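Local coordinates for aldolase (Escherichia coli, PDB 6VOP), which is a putative class II aldolase, a member of the class II aldolase/adducin N-terminal domain family in the AraD-like clan, and assembles as a tetramer, at residues E14-R25 and L174-E182. The protein carries 2 engineered substitutions. Numbering follows the deposited sequence.
Sequences EMTRIASSFFQR and LQEAANNME
Two helices packed side by side on the central sheet of the class II aldolase/adducin fold meet here through Ile18, Phe22, Leu174 and Ala178. Segments 14-24 and 174-182, of helices 7-24 and 174-194, run nearly parallel (11°), their axes 11.2 Å apart at closest approach. Toward the N-terminal end of the contact, Ile18 and Leu174 reach toward each other tip to tip, CD1 of Ile18 stopping 3.8 Å from CG of Leu174. A methyl of Leu174, CD2, lies 3.7 Å from CA of Met15, against the backbone of that helix. One turn on, Phe22 CZ comes within 3.5 Å of Ala178 CB, while CG of Glu182 lies at the ring edge, near its plane, 3.8 Å from CE1 of Phe22. In this α/β fold the sheet forms the floor: Phe22 and Leu174 both rest on Val97 of strand 95-99, and Met15 and Leu174 on Leu37 of the neighbouring strand 33-38. Where helix 7-24 ends, Arg25 closes the pair with a salt bridge, NH1 to Glu182 OE2 at 2.8 Å. Arg25 NH1 meets OE2 from above the carboxylate plane, which is turned 72° from the guanidinium; the second bond, Arg25 NH2 to Glu182 OE1, is weak. A bend at chi3 (-60°) brings NE of Arg25 back to Ser21 O at 3.2 Å, which helps fix the guanidinium's rotation. Glu182 OE2 also accepts from the backbone N of Gly30 of the second subunit, tying this bridge to the tetramer interface.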
loop_
_atom_site.group_PDB
_atom_site.type_symbol
_atom_site.label_atom_id
_atom_site.label_comp_id
_atom_site.label_asym_id
_atom_site.label_seq_id
_atom_site.Cartn_x
_atom_site.Cartn_y
_atom_site.Cartn_z
ATOM N N GLU A 14 21.570 6.940 -7.861
ATOM C CA GLU A 14 21.098 6.539 -6.539
ATOM C C GLU A 14 19.957 7.432 -6.072
ATOM O O GLU A 14 18.980 6.949 -5.485
ATOM C CB GLU A 14 22.248 6.568 -5.530
ATOM C CG GLU A 14 21.845 6.109 -4.133
ATOM C CD GLU A 14 22.869 6.462 -3.068
ATOM O OE1 GLU A 14 22.768 5.927 -1.944
ATOM O OE2 GLU A 14 23.774 7.275 -3.352
ATOM N N MET A 15 20.059 8.737 -6.328
ATOM C CA MET A 15 18.977 9.648 -5.972
ATOM C C MET A 15 17.724 9.351 -6.784
ATOM O O MET A 15 16.622 9.279 -6.228
ATOM C CB MET A 15 19.424 11.093 -6.177
ATOM C CG MET A 15 18.295 12.106 -6.163
ATOM S SD MET A 15 18.909 13.774 -5.869
ATOM C CE MET A 15 19.470 13.608 -4.178
ATOM N N THR A 16 17.878 9.169 -8.097
ATOM C CA THR A 16 16.756 8.764 -8.936
ATOM C C THR A 16 16.149 7.454 -8.449
ATOM O O THR A 16 14.921 7.322 -8.366
ATOM C CB THR A 16 17.215 8.631 -10.389
ATOM O OG1 THR A 16 17.680 9.900 -10.864
ATOM C CG2 THR A 16 16.077 8.151 -11.274
ATOM N N ARG A 17 16.996 6.477 -8.115
ATOM C CA ARG A 17 16.501 5.175 -7.678
ATOM C C ARG A 17 15.760 5.285 -6.350
ATOM O O ARG A 17 14.653 4.755 -6.197
ATOM C CB ARG A 17 17.666 4.186 -7.574
ATOM C CG ARG A 17 17.259 2.741 -7.322
ATOM C CD ARG A 17 17.614 2.304 -5.909
ATOM N NE ARG A 17 19.045 2.417 -5.644
ATOM C CZ ARG A 17 19.604 2.204 -4.457
ATOM N NH1 ARG A 17 18.850 1.869 -3.419
ATOM N NH2 ARG A 17 20.916 2.331 -4.308
ATOM N N ILE A 18 16.356 5.981 -5.379
ATOM C CA ILE A 18 15.727 6.130 -4.070
ATOM C C ILE A 18 14.439 6.939 -4.181
ATOM O O ILE A 18 13.441 6.639 -3.511
ATOM C CB ILE A 18 16.723 6.764 -3.080
ATOM C CG1 ILE A 18 17.780 5.738 -2.664
ATOM C CG2 ILE A 18 16.006 7.315 -1.858
ATOM C CD1 ILE A 18 18.661 6.201 -1.530
ATOM N N ALA A 19 14.431 7.968 -5.032
ATOM C CA ALA A 19 13.223 8.768 -5.216
ATOM C C ALA A 19 12.082 7.919 -5.760
ATOM O O ALA A 19 10.945 8.006 -5.281
ATOM C CB ALA A 19 13.506 9.946 -6.147
ATOM N N SER A 20 12.372 7.089 -6.765
ATOM C CA SER A 20 11.341 6.227 -7.331
ATOM C C SER A 20 10.796 5.265 -6.281
ATOM O O SER A 20 9.588 5.007 -6.229
ATOM C CB SER A 20 11.907 5.465 -8.529
ATOM O OG SER A 20 11.012 4.463 -8.969
ATOM N N SER A 21 11.671 4.733 -5.427
ATOM C CA SER A 21 11.229 3.836 -4.364
ATOM C C SER A 21 10.231 4.520 -3.437
ATOM O O SER A 21 9.200 3.937 -3.087
ATOM C CB SER A 21 12.441 3.333 -3.579
ATOM O OG SER A 21 12.059 2.353 -2.635
ATOM N N PHE A 22 10.524 5.758 -3.028
ATOM C CA PHE A 22 9.588 6.501 -2.190
ATOM C C PHE A 22 8.251 6.694 -2.893
ATOM O O PHE A 22 7.191 6.627 -2.260
ATOM C CB PHE A 22 10.186 7.854 -1.811
ATOM C CG PHE A 22 11.174 7.788 -0.687
ATOM C CD1 PHE A 22 10.956 6.955 0.399
ATOM C CD2 PHE A 22 12.322 8.561 -0.715
ATOM C CE1 PHE A 22 11.868 6.894 1.437
ATOM C CE2 PHE A 22 13.236 8.506 0.317
ATOM C CZ PHE A 22 13.010 7.670 1.395
ATOM N N PHE A 23 8.282 6.927 -4.205
ATOM C CA PHE A 23 7.055 7.213 -4.940
ATOM C C PHE A 23 6.196 5.963 -5.099
ATOM O O PHE A 23 4.979 6.013 -4.884
ATOM C CB PHE A 23 7.403 7.817 -6.300
ATOM C CG PHE A 23 6.207 8.170 -7.141
ATOM C CD1 PHE A 23 5.559 9.383 -6.975
ATOM C CD2 PHE A 23 5.745 7.298 -8.112
ATOM C CE1 PHE A 23 4.464 9.711 -7.754
ATOM C CE2 PHE A 23 4.654 7.622 -8.890
ATOM C CZ PHE A 23 4.015 8.828 -8.713
ATOM N N GLN A 24 6.812 4.832 -5.466
ATOM C CA GLN A 24 6.038 3.617 -5.710
ATOM C C GLN A 24 5.470 3.032 -4.421
ATOM O O GLN A 24 4.453 2.331 -4.459
ATOM C CB GLN A 24 6.893 2.572 -6.433
ATOM C CG GLN A 24 7.604 3.095 -7.678
ATOM C CD GLN A 24 8.571 2.082 -8.277
ATOM O OE1 GLN A 24 8.209 1.307 -9.163
ATOM N NE2 GLN A 24 9.809 2.086 -7.792
ATOM N N ARG A 25 6.095 3.307 -3.280
ATOM C CA ARG A 25 5.665 2.742 -2.009
ATOM C C ARG A 25 4.775 3.687 -1.212
ATOM O O ARG A 25 4.431 3.379 -0.067
ATOM C CB ARG A 25 6.883 2.334 -1.177
ATOM C CG ARG A 25 7.711 1.223 -1.807
ATOM C CD ARG A 25 8.871 0.843 -0.908
ATOM N NE ARG A 25 9.756 1.980 -0.673
ATOM C CZ ARG A 25 10.418 2.189 0.459
ATOM N NH1 ARG A 25 10.297 1.337 1.468
ATOM N NH2 ARG A 25 11.203 3.250 0.582
ATOM N N LEU A 174 22.667 9.454 1.698
ATOM C CA LEU A 174 21.290 9.449 1.210
ATOM C C LEU A 174 20.555 8.192 1.652
ATOM O O LEU A 174 19.379 8.252 2.030
ATOM C CB LEU A 174 21.260 9.580 -0.311
ATOM C CG LEU A 174 19.855 9.718 -0.906
ATOM C CD1 LEU A 174 19.109 10.875 -0.258
ATOM C CD2 LEU A 174 19.914 9.894 -2.412
ATOM N N GLN A 175 21.235 7.044 1.618
ATOM C CA GLN A 175 20.620 5.812 2.099
ATOM C C GLN A 175 20.281 5.916 3.580
ATOM O O GLN A 175 19.206 5.479 4.011
ATOM C CB GLN A 175 21.550 4.626 1.835
ATOM C CG GLN A 175 20.901 3.265 2.047
ATOM C CD GLN A 175 19.866 2.936 0.986
ATOM O OE1 GLN A 175 20.187 2.813 -0.198
ATOM N NE2 GLN A 175 18.615 2.790 1.407
ATOM N N GLU A 176 21.176 6.508 4.373
ATOM C CA GLU A 176 20.919 6.646 5.802
ATOM C C GLU A 176 19.742 7.579 6.059
ATOM O O GLU A 176 18.860 7.270 6.869
ATOM C CB GLU A 176 22.170 7.150 6.519
ATOM C CG GLU A 176 22.082 7.045 8.030
ATOM C CD GLU A 176 23.157 7.845 8.734
ATOM O OE1 GLU A 176 22.822 8.873 9.362
ATOM O OE2 GLU A 176 24.338 7.442 8.656
ATOM N N ALA A 177 19.710 8.727 5.376
ATOM C CA ALA A 177 18.599 9.655 5.550
ATOM C C ALA A 177 17.286 9.053 5.067
ATOM O O ALA A 177 16.228 9.329 5.645
ATOM C CB ALA A 177 18.886 10.965 4.818
ATOM N N ALA A 178 17.329 8.233 4.015
ATOM C CA ALA A 178 16.118 7.558 3.560
ATOM C C ALA A 178 15.640 6.544 4.590
ATOM O O ALA A 178 14.450 6.494 4.923
ATOM C CB ALA A 178 16.365 6.882 2.210
ATOM N N ASN A 179 16.561 5.726 5.110
ATOM C CA ASN A 179 16.194 4.747 6.129
ATOM C C ASN A 179 15.663 5.428 7.383
ATOM O O ASN A 179 14.695 4.957 7.991
ATOM C CB ASN A 179 17.396 3.868 6.470
ATOM C CG ASN A 179 17.797 2.963 5.328
ATOM O OD1 ASN A 179 16.991 2.665 4.444
ATOM N ND2 ASN A 179 19.047 2.514 5.339
ATOM N N ASN A 180 16.287 6.537 7.785
ATOM C CA ASN A 180 15.801 7.281 8.943
ATOM C C ASN A 180 14.401 7.829 8.696
ATOM O O ASN A 180 13.532 7.754 9.572
ATOM C CB ASN A 180 16.767 8.415 9.280
ATOM C CG ASN A 180 18.060 7.919 9.877
ATOM O OD1 ASN A 180 18.163 6.764 10.292
ATOM N ND2 ASN A 180 19.062 8.792 9.929
ATOM N N MET A 181 14.166 8.391 7.507
ATOM C CA MET A 181 12.827 8.855 7.164
ATOM C C MET A 181 11.823 7.713 7.231
ATOM O O MET A 181 10.698 7.892 7.715
ATOM C CB MET A 181 12.833 9.489 5.774
ATOM C CG MET A 181 11.457 9.641 5.143
ATOM S SD MET A 181 10.458 10.918 5.929
ATOM C CE MET A 181 11.270 12.395 5.320
ATOM N N GLU A 182 12.217 6.524 6.773
ATOM C CA GLU A 182 11.292 5.398 6.758
ATOM C C GLU A 182 10.940 4.935 8.168
ATOM O O GLU A 182 9.798 4.529 8.412
ATOM C CB GLU A 182 11.881 4.253 5.936
ATOM C CG GLU A 182 11.824 4.496 4.431
ATOM C CD GLU A 182 12.378 3.337 3.622
ATOM O OE1 GLU A 182 13.391 3.531 2.916
ATOM O OE2 GLU A 182 11.797 2.234 3.691
HETATM O O HOH W 1 24.349 6.550 0.127
#